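Local structure of ulvan Lyase-PL25 (Pseudoalteromonas sp. PLSV, 5UAM) at residues Asp63-Ser68 with Pro79-Ile84. The protein cleaves ulvan, the sulfated rhamnose- and uronic acid-containing cell-wall polysaccharide of green seaweeds, as a polysaccharide lyase of family 25. Sequence-based numbering, arbitrary orientation.
Sequences DPYIAS and PFRAGI
Asp63 and Arg81 join across the open end of a β-hairpin, strands 64-70 and 75-81, which forms the outer half of a four-stranded antiparallel blade in this β-propeller. Arg81 NH1 donates to Asp63 OD2 at 3.1 Å in a salt bridge. The carboxylate oxygen lies near the guanidinium plane, whereas the nitrogen comes in from above the carboxylate plane, the two planes being 62° apart. The other oxygen, OD1, takes the backbone N of Ser85 and a second salt bridge from Arg89, so the carboxylate ties the residue leading into the strand to the chain just beyond Ile84. Next, Pro64 accepts a nearly straight hydrogen bond on its O from Ala82 N (2.8 Å), and its ring edge, CG and CD, rests on the Gly83 backbone; its side chain also touches Pro102, close to Lys101, a probable substrate-binding residue. Tyr65 sits opposite Arg81 in a non-hydrogen-bonded pair. Its ring receives Arg81 CB over one face, a CH-π contact 4.0 Å from the centroid. With CG anti to the backbone N (chi1 -178°), the arginine chain runs on past the Tyr65 hydroxyl, and a bend at chi3 swings NE aside of Asp63 before NH1 returns to OD2. Ile66 and Phe80 form the hydrogen-bonded pair, N to O in both directions, with their side chains on the sheet face away from Tyr65. There Ile66 also packs on Trp152 of the next blade, as does Ala82. Ala67 lies level with Pro79, which follows a cis peptide bond; Ala67 CB comes within 4.0 Å of Pro79 CA.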
# COMPACT_ATOMS: atom_id res chain seq x y z
N ASP A 63 12.30 -11.96 1.99
CA ASP A 63 12.58 -11.42 3.31
C ASP A 63 12.61 -9.89 3.25
O ASP A 63 12.95 -9.31 2.21
CB ASP A 63 13.92 -11.94 3.83
CG ASP A 63 13.94 -13.44 4.11
OD1 ASP A 63 12.86 -14.00 4.38
OD2 ASP A 63 15.05 -14.04 4.05
N PRO A 64 12.26 -9.22 4.34
CA PRO A 64 12.27 -7.76 4.35
C PRO A 64 13.69 -7.24 4.54
O PRO A 64 14.42 -7.70 5.42
CB PRO A 64 11.39 -7.41 5.56
CG PRO A 64 11.59 -8.56 6.48
CD PRO A 64 11.69 -9.77 5.59
N TYR A 65 14.05 -6.25 3.72
CA TYR A 65 15.33 -5.57 3.82
C TYR A 65 15.12 -4.08 4.06
O TYR A 65 14.16 -3.48 3.57
CB TYR A 65 16.17 -5.78 2.54
CG TYR A 65 16.79 -7.15 2.50
CD1 TYR A 65 16.03 -8.28 2.21
CD2 TYR A 65 18.13 -7.33 2.82
CE1 TYR A 65 16.57 -9.54 2.21
CE2 TYR A 65 18.70 -8.61 2.83
CZ TYR A 65 17.91 -9.71 2.51
OH TYR A 65 18.48 -10.97 2.53
N ILE A 66 16.03 -3.49 4.82
CA ILE A 66 15.91 -2.10 5.23
C ILE A 66 17.25 -1.40 5.07
O ILE A 66 18.31 -1.96 5.38
CB ILE A 66 15.38 -1.97 6.67
CG1 ILE A 66 15.28 -0.52 7.07
CG2 ILE A 66 16.23 -2.74 7.61
CD1 ILE A 66 14.46 -0.29 8.35
N ALA A 67 17.21 -0.19 4.54
CA ALA A 67 18.39 0.66 4.40
C ALA A 67 18.04 2.06 4.87
O ALA A 67 16.88 2.38 5.16
CB ALA A 67 18.86 0.70 2.93
N SER A 68 19.05 2.91 4.98
CA SER A 68 18.81 4.30 5.34
C SER A 68 19.79 5.21 4.63
O SER A 68 20.92 4.81 4.32
CB SER A 68 18.89 4.51 6.84
OG SER A 68 20.20 4.35 7.33
N PRO A 79 21.64 -2.34 2.71
CA PRO A 79 20.48 -2.93 3.38
C PRO A 79 20.83 -4.08 4.32
O PRO A 79 21.84 -4.78 4.16
CB PRO A 79 19.67 -3.45 2.21
CG PRO A 79 20.68 -3.82 1.18
CD PRO A 79 21.74 -2.74 1.30
N PHE A 80 19.95 -4.26 5.30
CA PHE A 80 20.04 -5.34 6.26
C PHE A 80 18.73 -6.11 6.24
O PHE A 80 17.65 -5.53 6.06
CB PHE A 80 20.24 -4.80 7.70
CG PHE A 80 21.50 -4.00 7.88
CD1 PHE A 80 22.70 -4.64 8.06
CD2 PHE A 80 21.46 -2.62 7.91
CE1 PHE A 80 23.88 -3.91 8.24
CE2 PHE A 80 22.65 -1.90 8.09
CZ PHE A 80 23.83 -2.55 8.26
N ARG A 81 18.82 -7.42 6.44
CA ARG A 81 17.63 -8.26 6.54
C ARG A 81 17.00 -8.10 7.92
O ARG A 81 17.68 -8.25 8.94
CB ARG A 81 17.99 -9.71 6.30
CG ARG A 81 16.76 -10.61 6.35
CD ARG A 81 17.05 -12.03 5.92
NE ARG A 81 17.91 -12.72 6.84
CZ ARG A 81 18.11 -14.03 6.80
NH1 ARG A 81 17.49 -14.78 5.89
NH2 ARG A 81 18.92 -14.61 7.68
N ALA A 82 15.69 -7.82 7.95
CA ALA A 82 15.00 -7.57 9.22
C ALA A 82 14.22 -8.76 9.75
O ALA A 82 13.77 -8.72 10.90
CB ALA A 82 14.03 -6.38 9.05
N GLY A 83 14.02 -9.82 8.96
CA GLY A 83 13.22 -10.95 9.40
C GLY A 83 13.23 -12.03 8.34
O GLY A 83 13.85 -11.88 7.29
N ILE A 84 12.55 -13.14 8.65
CA ILE A 84 12.55 -14.34 7.83
C ILE A 84 11.11 -14.66 7.47
O ILE A 84 10.31 -15.04 8.34
CB ILE A 84 13.24 -15.51 8.54
CG1 ILE A 84 14.71 -15.17 8.81
CG2 ILE A 84 13.10 -16.80 7.71
CD1 ILE A 84 15.45 -16.20 9.62